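Local coordinates for protein ORC2 (Aeropyrum pernix, PDB 1W5T) that binds DNA and ATP and takes part in regulating the initiation of DNA replication, as an AAA+ ATPase of the Cdc6/Orc family, at residues Ile20-Ala31 against Thr67-Arg75; Asn52-Ile63 against Ile206-Tyr215. One frame throughout, in Å; residues are numbered along the deposited sequence.

Both contacts border the bound ATP analogue ANP, and their centres lie about 14 Å apart. Contact 1 packs 20-31, a loop that runs into helix 28-43, on helix 65-82, which leaves the P-loop; it holds the adenine N6 at Val26 and the alpha-phosphate at Thr67. Contact 2 pairs the P-loop strand with the edge strand 206-212; it brings Ile63 to the beta-phosphate and Tyr215 to the adenine N7. The two contacts also touch directly. Leu68 CD2 lies 3.6 Å from Leu212 CD1, and Arg27 NH2 lies 3.4 Å from Tyr215 CD2. Thr67 and Tyr215 are ATP-binding residues, and Arg227 adds a further bond to the nucleotide.

Contact 1: residues Ile20-Ala31 against Thr67-Arg75. With ANP (phosphoaminophosphonic acid-adenylate ester), chain D.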
loop_
_atom_site.group_PDB
_atom_site.type_symbol
_atom_site.label_atom_id
_atom_site.label_comp_id
_atom_site.label_asym_id
_atom_site.label_seq_id
_atom_site.Cartn_x
_atom_site.Cartn_y
_atom_site.Cartn_z
ATOM N N ILE A 20 -3.674 -14.346 5.919
ATOM C CA ILE A 20 -4.397 -14.273 4.646
ATOM C C ILE A 20 -5.634 -15.159 4.725
ATOM O O ILE A 20 -5.524 -16.354 4.995
ATOM C CB ILE A 20 -3.493 -14.788 3.489
ATOM C CG1 ILE A 20 -2.083 -14.107 3.538
ATOM C CG2 ILE A 20 -4.178 -14.570 2.143
ATOM C CD1 ILE A 20 -2.109 -12.581 3.196
ATOM N N PRO A 21 -6.817 -14.592 4.532
ATOM C CA PRO A 21 -8.031 -15.387 4.670
ATOM C C PRO A 21 -8.111 -16.444 3.568
ATOM O O PRO A 21 -7.498 -16.218 2.531
ATOM C CB PRO A 21 -9.161 -14.342 4.648
ATOM C CG PRO A 21 -8.566 -13.114 4.227
ATOM C CD PRO A 21 -7.101 -13.176 4.283
ATOM N N PRO A 22 -8.797 -17.576 3.794
ATOM C CA PRO A 22 -8.875 -18.649 2.770
ATOM C C PRO A 22 -9.636 -18.206 1.500
ATOM O O PRO A 22 -9.495 -18.836 0.473
ATOM C CB PRO A 22 -9.655 -19.776 3.464
ATOM C CG PRO A 22 -10.403 -19.120 4.607
ATOM C CD PRO A 22 -9.579 -17.889 5.004
ATOM N N GLU A 23 -10.444 -17.145 1.601
ATOM C CA GLU A 23 -11.177 -16.577 0.459
ATOM C C GLU A 23 -11.217 -15.081 0.592
ATOM O O GLU A 23 -11.136 -14.584 1.702
ATOM C CB GLU A 23 -12.621 -17.107 0.424
ATOM C CG GLU A 23 -12.761 -18.366 -0.451
ATOM C CD GLU A 23 -14.179 -18.594 -0.971
ATOM O OE1 GLU A 23 -15.112 -18.011 -0.350
ATOM O OE2 GLU A 23 -14.363 -19.349 -1.983
ATOM N N LEU A 24 -11.356 -14.351 -0.504
ATOM C CA LEU A 24 -11.627 -12.906 -0.400
ATOM C C LEU A 24 -13.097 -12.593 -0.633
ATOM O O LEU A 24 -13.705 -13.124 -1.547
ATOM C CB LEU A 24 -10.794 -12.079 -1.371
ATOM C CG LEU A 24 -9.290 -11.878 -1.128
ATOM C CD1 LEU A 24 -8.712 -10.896 -2.155
ATOM C CD2 LEU A 24 -8.956 -11.448 0.259
ATOM N N ARG A 25 -13.663 -11.697 0.163
ATOM C CA ARG A 25 -15.071 -11.322 -0.017
ATOM C C ARG A 25 -15.265 -9.879 -0.500
ATOM O O ARG A 25 -16.378 -9.433 -0.812
ATOM C CB ARG A 25 -15.846 -11.548 1.292
ATOM C CG ARG A 25 -15.925 -12.998 1.721
ATOM C CD ARG A 25 -17.096 -13.284 2.599
ATOM N NE ARG A 25 -16.960 -14.583 3.270
ATOM C CZ ARG A 25 -17.376 -14.839 4.508
ATOM N NH1 ARG A 25 -17.953 -13.882 5.232
ATOM N NH2 ARG A 25 -17.217 -16.060 5.010
ATOM N N VAL A 26 -14.170 -9.155 -0.498
ATOM C CA VAL A 26 -14.059 -7.838 -1.039
ATOM C C VAL A 26 -12.762 -7.932 -1.819
ATOM O O VAL A 26 -11.828 -8.579 -1.368
ATOM C CB VAL A 26 -13.920 -6.772 0.079
ATOM C CG1 VAL A 26 -13.861 -5.361 -0.543
ATOM C CG2 VAL A 26 -15.072 -6.879 1.114
ATOM N N ARG A 27 -12.719 -7.306 -2.993
ATOM C CA ARG A 27 -11.589 -7.387 -3.947
ATOM C C ARG A 27 -11.452 -8.787 -4.634
ATOM O O ARG A 27 -10.406 -9.130 -5.241
ATOM C CB ARG A 27 -10.278 -6.863 -3.310
ATOM C CG ARG A 27 -10.389 -5.468 -2.625
ATOM C CD ARG A 27 -10.898 -4.293 -3.553
ATOM N NE ARG A 27 -10.994 -3.011 -2.838
ATOM C CZ ARG A 27 -12.102 -2.262 -2.736
ATOM N NH1 ARG A 27 -13.258 -2.626 -3.305
ATOM N NH2 ARG A 27 -12.057 -1.133 -2.044
ATOM N N ARG A 28 -12.510 -9.590 -4.542
ATOM C CA ARG A 28 -12.478 -10.915 -5.107
ATOM C C ARG A 28 -12.314 -10.828 -6.630
ATOM O O ARG A 28 -11.458 -11.519 -7.206
ATOM C CB ARG A 28 -13.718 -11.717 -4.703
ATOM C CG ARG A 28 -13.744 -13.097 -5.257
ATOM C CD ARG A 28 -15.124 -13.601 -5.566
ATOM N NE ARG A 28 -15.872 -13.854 -4.351
ATOM C CZ ARG A 28 -16.851 -13.119 -3.795
ATOM N NH1 ARG A 28 -17.352 -13.564 -2.655
ATOM N NH2 ARG A 28 -17.346 -11.991 -4.320
ATOM N N GLY A 29 -13.092 -9.960 -7.271
ATOM C CA GLY A 29 -12.991 -9.769 -8.701
ATOM C C GLY A 29 -11.632 -9.295 -9.157
ATOM O O GLY A 29 -11.116 -9.811 -10.161
ATOM N N GLU A 30 -11.035 -8.347 -8.435
ATOM C CA GLU A 30 -9.711 -7.898 -8.792
ATOM C C GLU A 30 -8.688 -9.006 -8.677
ATOM O O GLU A 30 -7.807 -9.089 -9.509
ATOM C CB GLU A 30 -9.259 -6.625 -8.053
ATOM C CG GLU A 30 -10.099 -6.172 -6.874
ATOM C CD GLU A 30 -11.502 -5.689 -7.244
ATOM O OE1 GLU A 30 -11.648 -4.528 -7.683
ATOM O OE2 GLU A 30 -12.455 -6.473 -7.050
ATOM N N ALA A 31 -8.842 -9.877 -7.681
ATOM C CA ALA A 31 -7.953 -11.026 -7.519
ATOM C C ALA A 31 -8.118 -12.032 -8.639
ATOM O O ALA A 31 -7.139 -12.614 -9.077
ATOM C CB ALA A 31 -8.175 -11.713 -6.172
ATOM N N THR A 67 -2.143 -8.050 0.883
ATOM C CA THR A 67 -3.118 -9.142 0.918
ATOM C C THR A 67 -3.613 -9.557 -0.460
ATOM O O THR A 67 -3.672 -10.720 -0.744
ATOM C CB THR A 67 -4.319 -8.737 1.799
ATOM O OG1 THR A 67 -3.866 -8.627 3.142
ATOM C CG2 THR A 67 -5.394 -9.881 1.848
ATOM N N LEU A 68 -4.008 -8.603 -1.287
ATOM C CA LEU A 68 -4.417 -8.921 -2.658
ATOM C C LEU A 68 -3.303 -9.625 -3.407
ATOM O O LEU A 68 -3.552 -10.588 -4.123
ATOM C CB LEU A 68 -4.784 -7.653 -3.439
ATOM C CG LEU A 68 -5.314 -7.882 -4.873
ATOM C CD1 LEU A 68 -6.493 -8.887 -4.906
ATOM C CD2 LEU A 68 -5.677 -6.534 -5.562
ATOM N N ALA A 69 -2.075 -9.136 -3.268
ATOM C CA ALA A 69 -0.987 -9.685 -4.058
ATOM C C ALA A 69 -0.731 -11.128 -3.617
ATOM O O ALA A 69 -0.586 -12.009 -4.455
ATOM C CB ALA A 69 0.287 -8.812 -3.921
ATOM N N LYS A 70 -0.709 -11.376 -2.302
ATOM C CA LYS A 70 -0.407 -12.717 -1.843
ATOM C C LYS A 70 -1.553 -13.637 -2.099
ATOM O O LYS A 70 -1.340 -14.767 -2.494
ATOM C CB LYS A 70 -0.052 -12.779 -0.379
ATOM C CG LYS A 70 1.259 -12.212 -0.037
ATOM C CD LYS A 70 1.364 -12.152 1.477
ATOM C CE LYS A 70 2.816 -12.185 1.905
ATOM N NZ LYS A 70 2.877 -11.724 3.302
ATOM N N PHE A 71 -2.775 -13.165 -1.911
ATOM C CA PHE A 71 -3.900 -14.029 -2.192
ATOM C C PHE A 71 -3.911 -14.455 -3.661
ATOM O O PHE A 71 -4.194 -15.602 -3.944
ATOM C CB PHE A 71 -5.224 -13.371 -1.789
ATOM C CG PHE A 71 -6.427 -14.234 -2.043
ATOM C CD1 PHE A 71 -6.847 -15.150 -1.094
ATOM C CD2 PHE A 71 -7.184 -14.090 -3.229
ATOM C CE1 PHE A 71 -7.981 -15.954 -1.329
ATOM C CE2 PHE A 71 -8.342 -14.858 -3.454
ATOM C CZ PHE A 71 -8.717 -15.820 -2.521
ATOM N N THR A 72 -3.610 -13.517 -4.571
ATOM C CA THR A 72 -3.670 -13.751 -6.013
ATOM C C THR A 72 -2.697 -14.851 -6.460
ATOM O O THR A 72 -3.039 -15.759 -7.249
ATOM C CB THR A 72 -3.310 -12.444 -6.714
ATOM O OG1 THR A 72 -4.398 -11.544 -6.555
ATOM C CG2 THR A 72 -3.210 -12.646 -8.194
ATOM N N VAL A 73 -1.475 -14.739 -5.947
ATOM C CA VAL A 73 -0.426 -15.658 -6.268
ATOM C C VAL A 73 -0.815 -17.042 -5.738
ATOM O O VAL A 73 -0.624 -18.079 -6.415
ATOM C CB VAL A 73 0.919 -15.150 -5.697
ATOM C CG1 VAL A 73 1.972 -16.237 -5.757
ATOM C CG2 VAL A 73 1.362 -13.876 -6.491
ATOM N N LYS A 74 -1.409 -17.043 -4.552
ATOM C CA LYS A 74 -1.936 -18.270 -3.974
ATOM C C LYS A 74 -2.944 -18.913 -4.928
ATOM O O LYS A 74 -2.815 -20.102 -5.244
ATOM C CB LYS A 74 -2.519 -18.030 -2.573
ATOM C CG LYS A 74 -2.892 -19.288 -1.807
ATOM C CD LYS A 74 -3.449 -18.942 -0.395
ATOM C CE LYS A 74 -4.964 -18.536 -0.398
ATOM N NZ LYS A 74 -5.435 -17.763 0.831
ATOM N N ARG A 75 -3.893 -18.132 -5.427
ATOM C CA ARG A 75 -4.838 -18.626 -6.447
ATOM C C ARG A 75 -4.208 -19.110 -7.742
ATOM O O ARG A 75 -4.611 -20.129 -8.264
ATOM C CB ARG A 75 -5.945 -17.588 -6.727
ATOM C CG ARG A 75 -6.854 -17.413 -5.490
ATOM C CD ARG A 75 -7.752 -18.608 -5.221
ATOM N NE ARG A 75 -8.646 -18.795 -6.360
ATOM C CZ ARG A 75 -8.627 -19.751 -7.311
ATOM N NH1 ARG A 75 -7.763 -20.774 -7.313
ATOM N NH2 ARG A 75 -9.545 -19.658 -8.278
HETATM P PG ANP D . 0.199 -0.572 4.021
HETATM O O1G ANP D . 0.709 -0.342 5.506
HETATM O O2G ANP D . 1.330 -1.365 3.232
HETATM O O3G ANP D . -0.173 0.778 3.271
HETATM P PB ANP D . -1.682 -2.546 2.801
HETATM O O1B ANP D . -0.566 -3.427 2.108
HETATM O O2B ANP D . -2.320 -1.613 1.728
HETATM N N3B ANP D . -1.127 -1.656 4.152
HETATM P PA ANP D . -2.763 -4.983 3.882
HETATM O O1A ANP D . -2.878 -6.006 2.658
HETATM O O2A ANP D . -1.429 -5.283 4.683
HETATM O O3A ANP D . -2.896 -3.447 3.400
HETATM O "O5'" ANP D . -4.090 -5.088 4.794
HETATM C "C5'" ANP D . -4.376 -4.526 6.085
HETATM C "C4'" ANP D . -5.164 -5.594 6.848
HETATM O "O4'" ANP D . -6.476 -5.747 6.291
HETATM C "C3'" ANP D . -4.547 -6.986 6.729
HETATM O "O3'" ANP D . -4.801 -7.674 7.921
HETATM C "C2'" ANP D . -5.320 -7.666 5.606
HETATM O "O2'" ANP D . -5.332 -9.094 5.619
HETATM C "C1'" ANP D . -6.708 -7.075 5.812
HETATM N N9 ANP D . -7.387 -6.915 4.532
HETATM C C8 ANP D . -7.171 -5.890 3.631
HETATM N N7 ANP D . -7.954 -6.010 2.530
HETATM C C5 ANP D . -8.730 -7.091 2.704
HETATM C C6 ANP D . -9.799 -7.877 2.007
HETATM N N6 ANP D . -10.294 -7.518 0.788
HETATM N N1 ANP D . -10.284 -9.007 2.590
HETATM C C2 ANP D . -9.872 -9.446 3.770
HETATM N N3 ANP D . -8.900 -8.838 4.496
HETATM C C4 ANP D . -8.315 -7.648 3.986
#
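Leu24 lies over one face of the Phe71 ring, and the two side chains run past each other in opposite directions. Leu24 CG sits 3.8 Å from the ring centroid, 13° off the normal, a CH-pi contact. Its CD1 touches Phe71 CD2, while Leu24 CD2 turns to the adenine, 3.6 Å from ANP N1. The leucine is thus wedged between ring and base. Phe71 CG is anti to the backbone N (chi1 -179°), which sends the ring out from helix 65-82 into the loop. Around its edge come Ile20 CG2, the carbonyl oxygens of Pro21 and Pro22, and Ala31 CB. Replacing Phe71 with alanine would probably leave Leu24 without its flat support and open a gap between loop and helix.

One turn back, Leu68 reaches helix 28-43 with CD1, 3.5 Å from Ala31 CB. Thr72 OG1 lies beside Ala31 as well, but its bond goes to Leu68 O at 2.7 Å. That oxygen also accepts from Thr72 N, on the opposite face of its plane. Ile20 crosses Lys70 at about a right angle, its CD1 3.9 Å from Lys70 CD. Lys74 bends at chi3 (82°), and its NZ comes to 3.1 Å from Pro21 O.

The nucleotide bonds to both segments. Val26 O accepts from ANP N6, and Thr67 gives ANP O1A two bonds, from N and OG1. The chemistry is therefore divided: mostly apolar packing joins 20-31 to helix 65-82, while polar bonds fix the base and the alpha-phosphate.

Contact 2: residues Asn52-Ile63 against Ile206-Tyr215; sequences NMIYGSIGRVGI and IGFKLHLPAY. With ANP (phosphoaminophosphonic acid-adenylate ester), chain D.
His211 packs its CB over the Tyr55 ring on neighbouring parallel strands of the AAA+ core sheet, where the P-loop strand 51-56 lies next to the edge strand 206-212. Backbone bonds alternate along the pair. Tyr55 N donates to Leu210 O, and Leu212 N donates to Tyr55 O at 2.7 Å and 173°.

The histidine can be followed outward. Its CB lies 4.0 Å from the centroid of the Tyr55 ring, a CH-pi contact. A first torsion near 180° (chi1 173°) carries the imidazole along the tyrosine toward Ser57. His211 CG sits near Tyr55 CE1, and His211 CD2 comes closer to that carbon, at 3.4 Å. Beyond it, the other edge of the imidazole comes near the Ser57 hydroxyl, with His211 NE2 3.2 Å from Ser57 OG. The two rings are oblique, their planes at 40°.

On the side of the sheet that carries Ile54, Ile54 CG2 meets Leu212 CD2, and helix 65-82 covers both through Leu68. Past the strands, the P-loop turns toward the nucleotide. Ile63 CG2 packs on Ala214, while its backbone N donates to ANP O2B. Tyr215 OH donates to ANP N7 at 2.6 Å, a bond that holds the base at N7. Two waters join the loops. One accepts from Ala214 N and also bonds Ser57 OG. The other donates to Ile63 O and, at 2.7 Å, to Pro213 O.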
loop_
_atom_site.group_PDB
_atom_site.type_symbol
_atom_site.label_atom_id
_atom_site.label_comp_id
_atom_site.label_asym_id
_atom_site.label_seq_id
_atom_site.Cartn_x
_atom_site.Cartn_y
_atom_site.Cartn_z
ATOM N N ASN A 52 2.716 -7.465 -13.688
ATOM C CA ASN A 52 1.573 -6.609 -13.333
ATOM C C ASN A 52 1.822 -5.803 -12.049
ATOM O O ASN A 52 2.717 -6.092 -11.293
ATOM C CB ASN A 52 0.295 -7.441 -13.220
ATOM C CG ASN A 52 -0.042 -8.204 -14.509
ATOM O OD1 ASN A 52 -0.089 -7.629 -15.586
ATOM N ND2 ASN A 52 -0.310 -9.500 -14.379
ATOM N N MET A 53 1.035 -4.781 -11.804
ATOM C CA MET A 53 1.248 -3.989 -10.631
ATOM C C MET A 53 -0.050 -3.714 -9.894
ATOM O O MET A 53 -1.095 -3.511 -10.518
ATOM C CB MET A 53 1.935 -2.670 -10.990
ATOM C CG MET A 53 2.124 -1.728 -9.793
ATOM S SD MET A 53 2.962 -0.167 -10.141
ATOM C CE MET A 53 4.633 -0.706 -10.146
ATOM N N ILE A 54 0.059 -3.652 -8.571
ATOM C CA ILE A 54 -0.981 -3.190 -7.654
ATOM C C ILE A 54 -0.432 -1.968 -6.989
ATOM O O ILE A 54 0.697 -2.008 -6.499
ATOM C CB ILE A 54 -1.237 -4.261 -6.559
ATOM C CG1 ILE A 54 -1.844 -5.545 -7.163
ATOM C CG2 ILE A 54 -2.104 -3.668 -5.426
ATOM C CD1 ILE A 54 -1.919 -6.826 -6.188
ATOM N N TYR A 55 -1.195 -0.883 -6.977
ATOM C CA TYR A 55 -0.867 0.284 -6.146
ATOM C C TYR A 55 -2.115 0.776 -5.402
ATOM O O TYR A 55 -3.242 0.447 -5.754
ATOM C CB TYR A 55 -0.199 1.429 -6.974
ATOM C CG TYR A 55 -1.055 2.006 -8.116
ATOM C CD1 TYR A 55 -1.698 3.249 -7.988
ATOM C CD2 TYR A 55 -1.216 1.302 -9.323
ATOM C CE1 TYR A 55 -2.477 3.791 -9.052
ATOM C CE2 TYR A 55 -1.973 1.837 -10.388
ATOM C CZ TYR A 55 -2.597 3.077 -10.222
ATOM O OH TYR A 55 -3.336 3.560 -11.244
ATOM N N GLY A 56 -1.908 1.556 -4.353
ATOM C CA GLY A 56 -3.009 2.105 -3.583
ATOM C C GLY A 56 -3.180 3.601 -3.698
ATOM O O GLY A 56 -2.390 4.290 -4.334
ATOM N N SER A 57 -4.237 4.124 -3.093
ATOM C CA SER A 57 -4.423 5.566 -3.073
ATOM C C SER A 57 -3.275 6.208 -2.335
ATOM O O SER A 57 -2.635 5.598 -1.450
ATOM C CB SER A 57 -5.752 5.945 -2.483
ATOM O OG SER A 57 -6.764 5.363 -3.277
ATOM N N ILE A 58 -2.961 7.418 -2.752
ATOM C CA ILE A 58 -1.815 8.120 -2.208
ATOM C C ILE A 58 -2.016 8.527 -0.725
ATOM O O ILE A 58 -3.004 9.158 -0.352
ATOM C CB ILE A 58 -1.489 9.334 -3.116
ATOM C CG1 ILE A 58 -0.199 10.002 -2.679
ATOM C CG2 ILE A 58 -2.626 10.335 -3.119
ATOM C CD1 ILE A 58 0.689 10.349 -3.825
ATOM N N GLY A 59 -1.060 8.158 0.113
ATOM C CA GLY A 59 -1.166 8.358 1.545
ATOM C C GLY A 59 -2.061 7.392 2.313
ATOM O O GLY A 59 -2.070 7.490 3.508
ATOM N N ARG A 60 -2.808 6.498 1.665
ATOM C CA ARG A 60 -3.670 5.533 2.368
ATOM C C ARG A 60 -2.900 4.268 2.701
ATOM O O ARG A 60 -2.097 3.790 1.879
ATOM C CB ARG A 60 -4.926 5.165 1.554
ATOM C CG ARG A 60 -5.838 6.340 1.202
ATOM C CD ARG A 60 -6.375 7.154 2.431
ATOM N NE ARG A 60 -7.385 8.117 1.994
ATOM C CZ ARG A 60 -8.620 8.198 2.450
ATOM N NH1 ARG A 60 -9.445 9.121 1.936
ATOM N NH2 ARG A 60 -9.032 7.385 3.422
ATOM N N VAL A 61 -3.124 3.738 3.909
ATOM C CA VAL A 61 -2.499 2.484 4.357
ATOM C C VAL A 61 -3.543 1.460 4.846
ATOM O O VAL A 61 -4.638 1.825 5.288
ATOM C CB VAL A 61 -1.396 2.715 5.456
ATOM C CG1 VAL A 61 -0.313 3.688 5.000
ATOM C CG2 VAL A 61 -1.992 3.241 6.761
ATOM N N GLY A 62 -3.224 0.171 4.737
ATOM C CA GLY A 62 -4.088 -0.882 5.245
ATOM C C GLY A 62 -5.285 -1.150 4.350
ATOM O O GLY A 62 -6.364 -1.518 4.814
ATOM N N ILE A 63 -5.088 -0.972 3.053
ATOM C CA ILE A 63 -6.165 -1.111 2.077
ATOM C C ILE A 63 -6.034 -2.343 1.163
ATOM O O ILE A 63 -6.704 -2.429 0.120
ATOM C CB ILE A 63 -6.309 0.168 1.236
ATOM C CG1 ILE A 63 -4.979 0.502 0.552
ATOM C CG2 ILE A 63 -6.755 1.323 2.135
ATOM C CD1 ILE A 63 -4.980 1.841 -0.152
ATOM N N ILE A 206 4.620 -3.487 -18.104
ATOM C CA ILE A 206 3.526 -3.732 -17.162
ATOM C C ILE A 206 2.205 -3.813 -17.881
ATOM O O ILE A 206 1.733 -2.828 -18.423
ATOM C CB ILE A 206 3.463 -2.649 -16.044
ATOM C CG1 ILE A 206 4.812 -2.528 -15.358
ATOM C CG2 ILE A 206 2.397 -3.022 -15.014
ATOM C CD1 ILE A 206 4.891 -1.394 -14.367
ATOM N N GLY A 207 1.616 -4.991 -17.903
ATOM C CA GLY A 207 0.433 -5.190 -18.712
ATOM C C GLY A 207 -0.837 -4.689 -18.062
ATOM O O GLY A 207 -1.737 -4.212 -18.746
ATOM N N PHE A 208 -0.916 -4.812 -16.747
ATOM C CA PHE A 208 -2.139 -4.517 -16.010
ATOM C C PHE A 208 -1.795 -3.848 -14.694
ATOM O O PHE A 208 -0.979 -4.351 -13.901
ATOM C CB PHE A 208 -2.950 -5.788 -15.811
ATOM C CG PHE A 208 -4.360 -5.563 -15.323
ATOM C CD1 PHE A 208 -5.199 -4.637 -15.943
ATOM C CD2 PHE A 208 -4.853 -6.283 -14.241
ATOM C CE1 PHE A 208 -6.505 -4.434 -15.477
ATOM C CE2 PHE A 208 -6.169 -6.105 -13.789
ATOM C CZ PHE A 208 -6.988 -5.178 -14.400
ATOM N N LYS A 209 -2.420 -2.697 -14.486
ATOM C CA LYS A 209 -2.186 -1.844 -13.339
ATOM C C LYS A 209 -3.500 -1.826 -12.597
ATOM O O LYS A 209 -4.562 -1.578 -13.176
ATOM C CB LYS A 209 -1.781 -0.433 -13.758
ATOM C CG LYS A 209 -0.393 -0.332 -14.260
ATOM C CD LYS A 209 -0.225 0.844 -15.211
ATOM C CE LYS A 209 1.036 0.712 -16.044
ATOM N NZ LYS A 209 1.200 1.848 -16.973
ATOM N N LEU A 210 -3.433 -2.089 -11.310
ATOM C CA LEU A 210 -4.628 -2.146 -10.505
ATOM C C LEU A 210 -4.539 -1.178 -9.314
ATOM O O LEU A 210 -3.648 -1.291 -8.446
ATOM C CB LEU A 210 -4.823 -3.598 -10.030
ATOM C CG LEU A 210 -6.183 -4.007 -9.521
ATOM C CD1 LEU A 210 -7.330 -3.386 -10.383
ATOM C CD2 LEU A 210 -6.231 -5.540 -9.559
ATOM N N HIS A 211 -5.462 -0.224 -9.265
ATOM C CA HIS A 211 -5.485 0.779 -8.220
ATOM C C HIS A 211 -6.470 0.382 -7.116
ATOM O O HIS A 211 -7.656 0.234 -7.347
ATOM C CB HIS A 211 -5.837 2.128 -8.847
ATOM C CG HIS A 211 -6.050 3.246 -7.864
ATOM N ND1 HIS A 211 -7.269 3.869 -7.706
ATOM C CD2 HIS A 211 -5.211 3.850 -6.999
ATOM C CE1 HIS A 211 -7.166 4.808 -6.786
ATOM N NE2 HIS A 211 -5.928 4.807 -6.331
ATOM N N LEU A 212 -5.963 0.188 -5.907
ATOM C CA LEU A 212 -6.814 -0.159 -4.757
ATOM C C LEU A 212 -7.206 1.100 -3.983
ATOM O O LEU A 212 -6.334 1.795 -3.472
ATOM C CB LEU A 212 -6.064 -1.089 -3.825
ATOM C CG LEU A 212 -6.361 -2.591 -3.866
ATOM C CD1 LEU A 212 -6.857 -3.147 -5.198
ATOM C CD2 LEU A 212 -5.207 -3.393 -3.333
ATOM N N PRO A 213 -8.489 1.424 -3.897
ATOM C CA PRO A 213 -8.865 2.583 -3.102
ATOM C C PRO A 213 -9.100 2.122 -1.640
ATOM O O PRO A 213 -9.191 0.917 -1.342
ATOM C CB PRO A 213 -10.207 3.019 -3.726
ATOM C CG PRO A 213 -10.883 1.670 -4.075
ATOM C CD PRO A 213 -9.664 0.754 -4.493
ATOM N N ALA A 214 -9.255 3.107 -0.763
ATOM C CA ALA A 214 -9.599 2.868 0.598
ATOM C C ALA A 214 -11.027 2.310 0.679
ATOM O O ALA A 214 -11.854 2.577 -0.178
ATOM C CB ALA A 214 -9.458 4.188 1.406
ATOM N N TYR A 215 -11.281 1.543 1.739
ATOM C CA TYR A 215 -12.532 0.824 1.922
ATOM C C TYR A 215 -13.710 1.652 2.444
ATOM O O TYR A 215 -13.607 2.436 3.421
ATOM C CB TYR A 215 -12.288 -0.370 2.865
ATOM C CG TYR A 215 -11.426 -1.472 2.286
ATOM C CD1 TYR A 215 -10.176 -1.780 2.855
ATOM C CD2 TYR A 215 -11.873 -2.233 1.174
ATOM C CE1 TYR A 215 -9.388 -2.807 2.333
ATOM C CE2 TYR A 215 -11.072 -3.267 0.634
ATOM C CZ TYR A 215 -9.844 -3.534 1.211
ATOM O OH TYR A 215 -9.097 -4.538 0.689
HETATM P PG ANP D . 0.199 -0.572 4.021
HETATM O O1G ANP D . 0.709 -0.342 5.506
HETATM O O2G ANP D . 1.330 -1.365 3.232
HETATM O O3G ANP D . -0.173 0.778 3.271
HETATM P PB ANP D . -1.682 -2.546 2.801
HETATM O O1B ANP D . -0.566 -3.427 2.108
HETATM O O2B ANP D . -2.320 -1.613 1.728
HETATM N N3B ANP D . -1.127 -1.656 4.152
HETATM P PA ANP D . -2.763 -4.983 3.882
HETATM O O1A ANP D . -2.878 -6.006 2.658
HETATM O O2A ANP D . -1.429 -5.283 4.683
HETATM O O3A ANP D . -2.896 -3.447 3.400
HETATM O "O5'" ANP D . -4.090 -5.088 4.794
HETATM C "C5'" ANP D . -4.376 -4.526 6.085
HETATM C "C4'" ANP D . -5.164 -5.594 6.848
HETATM O "O4'" ANP D . -6.476 -5.747 6.291
HETATM C "C3'" ANP D . -4.547 -6.986 6.729
HETATM O "O3'" ANP D . -4.801 -7.674 7.921
HETATM C "C2'" ANP D . -5.320 -7.666 5.606
HETATM O "O2'" ANP D . -5.332 -9.094 5.619
HETATM C "C1'" ANP D . -6.708 -7.075 5.812
HETATM N N9 ANP D . -7.387 -6.915 4.532
HETATM C C8 ANP D . -7.171 -5.890 3.631
HETATM N N7 ANP D . -7.954 -6.010 2.530
HETATM C C5 ANP D . -8.730 -7.091 2.704
HETATM C C6 ANP D . -9.799 -7.877 2.007
HETATM N N6 ANP D . -10.294 -7.518 0.788
HETATM N N1 ANP D . -10.284 -9.007 2.590
HETATM C C2 ANP D . -9.872 -9.446 3.770
HETATM N N3 ANP D . -8.900 -8.838 4.496
HETATM C C4 ANP D . -8.315 -7.648 3.986
HETATM O O HOH W 1 -9.426 5.662 -1.770
HETATM O O HOH W 2 -8.920 -1.743 -1.454
#